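Long-range contacts in nucleoside permease NupG (Escherichia coli K-12, PDB 7DLA), which transports purine and pyrimidine nucleosides, such as adenosine and uridine, across the inner membrane, driven by the proton motive force: residues Gln261-Leu266 / Ser314-Gly319; Thr233-Phe238 / Gln251-Ile256. The protein carries 1 engineered substitution. All blocks are in the same frame, centred on the assembly; numbering follows the deposited sequence.

Contact 1. Residues Gln261-Leu266 / Ser314-Gly319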
loop_
_atom_site.group_PDB
_atom_site.type_symbol
_atom_site.label_atom_id
_atom_site.label_comp_id
_atom_site.label_asym_id
_atom_site.label_seq_id
_atom_site.Cartn_x
_atom_site.Cartn_y
_atom_site.Cartn_z
ATOM N N GLN A 261 10.288 -2.403 3.033
ATOM C CA GLN A 261 9.263 -2.982 3.907
ATOM C C GLN A 261 9.838 -3.357 5.262
ATOM O O GLN A 261 9.186 -3.184 6.307
ATOM C CB GLN A 261 8.661 -4.209 3.263
ATOM C CG GLN A 261 8.650 -4.115 1.785
ATOM C CD GLN A 261 7.935 -2.911 1.299
ATOM O OE1 GLN A 261 8.466 -2.138 0.507
ATOM N NE2 GLN A 261 6.692 -2.765 1.721
ATOM N N ILE A 262 11.052 -3.895 5.245
ATOM C CA ILE A 262 11.787 -4.157 6.475
ATOM C C ILE A 262 11.768 -2.917 7.370
ATOM O O ILE A 262 11.330 -2.956 8.535
ATOM C CB ILE A 262 13.226 -4.581 6.130
ATOM C CG1 ILE A 262 13.230 -5.839 5.295
ATOM C CG2 ILE A 262 13.980 -4.980 7.373
ATOM C CD1 ILE A 262 14.627 -6.347 5.031
ATOM N N SER A 263 12.223 -1.785 6.825
ATOM C CA SER A 263 12.368 -0.580 7.641
ATOM C C SER A 263 11.017 -0.001 8.041
ATOM O O SER A 263 10.895 0.590 9.116
ATOM C CB SER A 263 13.185 0.470 6.896
ATOM O OG SER A 263 13.577 1.463 7.801
ATOM N N GLU A 264 9.997 -0.173 7.195
ATOM C CA GLU A 264 8.652 0.249 7.561
ATOM C C GLU A 264 8.159 -0.497 8.790
ATOM O O GLU A 264 7.551 0.098 9.679
ATOM C CB GLU A 264 7.690 0.007 6.412
ATOM C CG GLU A 264 6.250 0.007 6.863
ATOM C CD GLU A 264 5.302 -0.229 5.718
ATOM O OE1 GLU A 264 5.784 -0.496 4.582
ATOM O OE2 GLU A 264 4.080 -0.082 5.947
ATOM N N THR A 265 8.383 -1.814 8.845
ATOM C CA THR A 265 7.965 -2.575 10.024
ATOM C C THR A 265 8.692 -2.076 11.267
ATOM O O THR A 265 8.062 -1.756 12.293
ATOM C CB THR A 265 8.204 -4.082 9.814
ATOM O OG1 THR A 265 7.437 -4.576 8.706
ATOM C CG2 THR A 265 7.832 -4.868 11.066
ATOM N N LEU A 266 10.023 -1.974 11.189
ATOM C CA LEU A 266 10.763 -1.546 12.380
ATOM C C LEU A 266 10.380 -0.126 12.812
ATOM O O LEU A 266 10.276 0.184 14.010
ATOM C CB LEU A 266 12.256 -1.620 12.126
ATOM C CG LEU A 266 12.767 -2.971 11.699
ATOM C CD1 LEU A 266 14.242 -2.814 11.402
ATOM C CD2 LEU A 266 12.555 -3.940 12.804
ATOM N N SER A 314 18.250 5.340 1.116
ATOM C CA SER A 314 16.879 5.657 0.747
ATOM C C SER A 314 15.907 4.613 1.269
ATOM O O SER A 314 14.876 4.957 1.855
ATOM C CB SER A 314 16.732 5.779 -0.764
ATOM O OG SER A 314 15.377 6.050 -1.088
ATOM N N MET A 315 16.178 3.334 1.001
ATOM C CA MET A 315 15.339 2.283 1.589
ATOM C C MET A 315 15.026 2.503 3.061
ATOM O O MET A 315 13.857 2.512 3.460
ATOM C CB MET A 315 15.980 0.914 1.398
ATOM C CG MET A 315 15.837 0.352 0.057
ATOM S SD MET A 315 16.256 1.313 -1.374
ATOM C CE MET A 315 14.673 1.215 -2.197
ATOM N N ILE A 316 16.072 2.665 3.875
ATOM C CA ILE A 316 15.884 2.885 5.312
ATOM C C ILE A 316 14.961 4.082 5.550
ATOM O O ILE A 316 14.003 4.017 6.332
ATOM C CB ILE A 316 17.239 3.108 6.002
ATOM C CG1 ILE A 316 18.150 1.880 5.869
ATOM C CG2 ILE A 316 16.995 3.482 7.475
ATOM C CD1 ILE A 316 17.564 0.680 6.454
ATOM N N VAL A 317 15.246 5.199 4.869
ATOM C CA VAL A 317 14.445 6.405 5.056
ATOM C C VAL A 317 12.991 6.163 4.693
ATOM O O VAL A 317 12.079 6.802 5.253
ATOM C CB VAL A 317 15.031 7.591 4.265
ATOM C CG1 VAL A 317 14.470 8.871 4.795
ATOM C CG2 VAL A 317 16.503 7.677 4.489
ATOM N N TYR A 318 12.750 5.238 3.778
ATOM C CA TYR A 318 11.386 4.992 3.324
ATOM C C TYR A 318 10.472 4.589 4.476
ATOM O O TYR A 318 9.278 4.901 4.465
ATOM C CB TYR A 318 11.382 3.893 2.256
ATOM C CG TYR A 318 10.007 3.384 1.924
ATOM C CD1 TYR A 318 9.188 4.060 1.035
ATOM C CD2 TYR A 318 9.506 2.263 2.540
ATOM C CE1 TYR A 318 7.923 3.591 0.740
ATOM C CE2 TYR A 318 8.251 1.796 2.263
ATOM C CZ TYR A 318 7.464 2.453 1.367
ATOM O OH TYR A 318 6.211 1.945 1.113
ATOM N N GLY A 319 11.003 3.873 5.461
ATOM C CA GLY A 319 10.128 3.272 6.449
ATOM C C GLY A 319 9.515 4.310 7.361
ATOM O O GLY A 319 8.297 4.347 7.566
#

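Contact 2. Residues Thr233-Phe238 / Gln251-Ile256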
loop_
_atom_site.group_PDB
_atom_site.type_symbol
_atom_site.label_atom_id
_atom_site.label_comp_id
_atom_site.label_asym_id
_atom_site.label_seq_id
_atom_site.Cartn_x
_atom_site.Cartn_y
_atom_site.Cartn_z
ATOM N N THR A 233 11.174 -0.709 -11.414
ATOM C CA THR A 233 11.436 -0.308 -12.799
ATOM C C THR A 233 12.642 0.605 -12.893
ATOM O O THR A 233 13.407 0.523 -13.856
ATOM C CB THR A 233 10.212 0.373 -13.416
ATOM O OG1 THR A 233 9.031 -0.396 -13.137
ATOM C CG2 THR A 233 10.370 0.502 -14.911
ATOM N N PHE A 234 12.843 1.451 -11.888
ATOM C CA PHE A 234 14.014 2.313 -11.861
ATOM C C PHE A 234 15.288 1.504 -11.640
ATOM O O PHE A 234 16.330 1.811 -12.227
ATOM C CB PHE A 234 13.815 3.408 -10.806
ATOM C CG PHE A 234 15.090 3.964 -10.243
ATOM C CD1 PHE A 234 15.928 4.741 -11.030
ATOM C CD2 PHE A 234 15.489 3.661 -8.953
ATOM C CE1 PHE A 234 17.121 5.246 -10.524
ATOM C CE2 PHE A 234 16.678 4.171 -8.433
ATOM C CZ PHE A 234 17.495 4.957 -9.218
ATOM N N LEU A 235 15.221 0.449 -10.832
ATOM C CA LEU A 235 16.410 -0.377 -10.640
ATOM C C LEU A 235 16.691 -1.256 -11.853
ATOM O O LEU A 235 17.857 -1.495 -12.200
ATOM C CB LEU A 235 16.262 -1.233 -9.391
ATOM C CG LEU A 235 16.288 -0.448 -8.095
ATOM C CD1 LEU A 235 16.192 -1.411 -6.948
ATOM C CD2 LEU A 235 17.592 0.276 -8.040
ATOM N N HIS A 236 15.644 -1.727 -12.518
ATOM C CA HIS A 236 15.831 -2.442 -13.763
ATOM C C HIS A 236 16.218 -1.512 -14.913
ATOM O O HIS A 236 16.756 -1.981 -15.913
ATOM C CB HIS A 236 14.556 -3.236 -14.039
ATOM C CG HIS A 236 14.565 -4.591 -13.394
ATOM N ND1 HIS A 236 15.265 -5.664 -13.913
ATOM C CD2 HIS A 236 14.017 -5.026 -12.232
ATOM C CE1 HIS A 236 15.121 -6.708 -13.116
ATOM N NE2 HIS A 236 14.368 -6.348 -12.090
ATOM N N SER A 237 15.982 -0.204 -14.782
ATOM C CA SER A 237 16.386 0.750 -15.806
ATOM C C SER A 237 17.847 0.602 -16.182
ATOM O O SER A 237 18.229 0.900 -17.323
ATOM C CB SER A 237 16.122 2.175 -15.316
ATOM O OG SER A 237 17.263 2.762 -14.696
ATOM N N PHE A 238 18.675 0.138 -15.249
ATOM C CA PHE A 238 20.108 0.038 -15.478
ATOM C C PHE A 238 20.500 -1.177 -16.294
ATOM O O PHE A 238 21.676 -1.561 -16.285
ATOM C CB PHE A 238 20.852 0.022 -14.149
ATOM C CG PHE A 238 20.637 1.239 -13.341
ATOM C CD1 PHE A 238 21.322 2.390 -13.625
ATOM C CD2 PHE A 238 19.722 1.241 -12.310
ATOM C CE1 PHE A 238 21.125 3.517 -12.879
ATOM C CE2 PHE A 238 19.511 2.372 -11.565
ATOM C CZ PHE A 238 20.216 3.509 -11.851
ATOM N N GLN A 251 19.868 -7.090 -11.045
ATOM C CA GLN A 251 19.242 -8.372 -11.337
ATOM C C GLN A 251 18.018 -8.586 -10.454
ATOM O O GLN A 251 16.960 -8.992 -10.944
ATOM C CB GLN A 251 20.268 -9.507 -11.161
ATOM C CG GLN A 251 21.292 -9.742 -12.327
ATOM C CD GLN A 251 20.640 -10.258 -13.605
ATOM O OE1 GLN A 251 19.535 -9.830 -13.968
ATOM N NE2 GLN A 251 21.306 -11.211 -14.281
ATOM N N HIS A 252 18.122 -8.248 -9.161
ATOM C CA HIS A 252 17.112 -8.593 -8.157
ATOM C C HIS A 252 16.721 -7.335 -7.413
ATOM O O HIS A 252 17.135 -7.123 -6.275
ATOM C CB HIS A 252 17.645 -9.632 -7.224
ATOM C CG HIS A 252 17.863 -10.943 -7.894
ATOM N ND1 HIS A 252 19.096 -11.339 -8.362
ATOM C CD2 HIS A 252 16.993 -11.917 -8.241
ATOM C CE1 HIS A 252 18.981 -12.522 -8.937
ATOM N NE2 HIS A 252 17.713 -12.891 -8.879
ATOM N N ALA A 253 15.929 -6.495 -8.069
ATOM C CA ALA A 253 15.547 -5.235 -7.448
ATOM C C ALA A 253 14.624 -5.471 -6.266
ATOM O O ALA A 253 14.756 -4.795 -5.238
ATOM C CB ALA A 253 14.880 -4.313 -8.465
ATOM N N SER A 254 13.696 -6.430 -6.385
ATOM C CA SER A 254 12.796 -6.724 -5.281
ATOM C C SER A 254 13.566 -7.040 -4.003
ATOM O O SER A 254 13.115 -6.694 -2.904
ATOM C CB SER A 254 11.850 -7.859 -5.664
ATOM O OG SER A 254 11.071 -7.498 -6.792
ATOM N N ILE A 255 14.773 -7.584 -4.123
ATOM C CA ILE A 255 15.570 -7.869 -2.934
ATOM C C ILE A 255 16.063 -6.577 -2.283
ATOM O O ILE A 255 16.146 -6.481 -1.056
ATOM C CB ILE A 255 16.735 -8.807 -3.298
ATOM C CG1 ILE A 255 16.175 -10.023 -4.011
ATOM C CG2 ILE A 255 17.467 -9.279 -2.057
ATOM C CD1 ILE A 255 15.092 -10.677 -3.229
ATOM N N ILE A 256 16.389 -5.559 -3.078
ATOM C CA ILE A 256 16.851 -4.304 -2.482
ATOM C C ILE A 256 15.669 -3.468 -1.979
ATOM O O ILE A 256 15.702 -2.924 -0.866
ATOM C CB ILE A 256 17.715 -3.532 -3.494
ATOM C CG1 ILE A 256 18.825 -4.460 -4.002
ATOM C CG2 ILE A 256 18.244 -2.222 -2.862
ATOM C CD1 ILE A 256 19.661 -5.097 -2.888
#

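Contact 1. Residues Gln261-Leu266 / Ser314-Gly319
Ser263 and Gly319 meet in a close packing of two transmembrane helices, where the backbones come together and one side-chain hydrogen bond joins them. Segment 261-266 belongs to helix 253-299, and segment 314-319 to helix 305-335. The segment axes approach to 7.1 Å and cross at -37°. Gly319 has no side chain to stand between the helices, consistent with their close approach. Gly319 CA rests 3.5 Å from Glu264 N.

The polar link is the bond from Ser263 OG to Ile316 O, 3.0 Å long. The hydroxyl is anti to its own backbone N, chi1 -166°, which turns it to the other helix. It meets the carbonyl in its plane, on a lone pair, with a C=O...OG angle of 118°. Ile316 O also accepts from Gly319 N within its own helix, so two donors hold this oxygen. An alanine at Ser263 would probably cost the side-chain bond between the helices and leave Ile316 O with Gly319 N as its remaining donor.

The two segments lie in the eighth and tenth of the twelve transmembrane spans of the major facilitator superfamily fold, both in its C-terminal six-helix bundle. Both run from the periplasmic side inward. Gln261 reaches Ile144 and Met147 of the fifth span, in the N-terminal bundle.

Beside the glycine, the extended Glu264 chain and the Tyr318 ring lie side by side and point the same way. Glu264 OE1 sits at the ring edge, near its plane, 4.1 Å from Tyr318 CE2. Tyr318 OH is hydrogen-bonded to Asn228 of helix 226-236. Ile316 lies on the surface.

Contact 2. Residues Thr233-Phe238 / Gln251-Ile256
Leu235 closes on Ala253 in a small apolar contact. Leu235 CB and Ala253 CB are 3.5 Å apart, and Leu235 CD1 reaches the same methyl. Leu235 CD1 also comes to 4.3 Å from Ile256 CB.

His236 flanks this pair with its ring. His236 CD2 is 3.9 Å from Ala253 CB, so the methyl touches both the leucine and the imidazole. His236 CE1 is 3.6 Å from Gln251 O, a plain contact.

The next shell positions the ring. His236 NE2 is hydrogen-bonded to Glu156 OE2, which also receives a weak hydrogen bond from Ser254 N. Glu156 thus links the histidine, and more weakly Ser254 N, at the start of helix 253-299, and the Ala253 side chain touches Glu156 as well. His252 leaves helical geometry between helix 248-251 and helix 253-299.

The contact joins the seventh and eighth spans of the major facilitator fold where they are connected on the periplasmic side. It sits at the periplasmic end of helix 226-236, where the chain turns into the loop leading to the next transmembrane span. Around it, Phe234 meets Trp380 and Trp384 of helix 380-402 edge-to-face, while Ile255 packs on Trp148 and Ser151 of helix 138-152.

Both contacts use helix 253-299, at its start in contact 2 and further along in contact 1. Their centres are about 17 Å apart. They touch where Met315 CG of contact 1 packs at 3.4 Å on Ile256 O of contact 2. Contact 2 is buried, though further from the centre of the chain. Contact 1 is partly buried and reaches the surface at Ile316. In contact 1 a hydroxyl bonds to a carbonyl across two transmembrane helices. Contact 2 instead joins chain neighbours across a short periplasmic connection, through apolar side chains and a histidine whose polar partner, Glu156, lies outside both segments. Helix 226-236 serves both, directly in contact 2 and as a neighbour of contact 1.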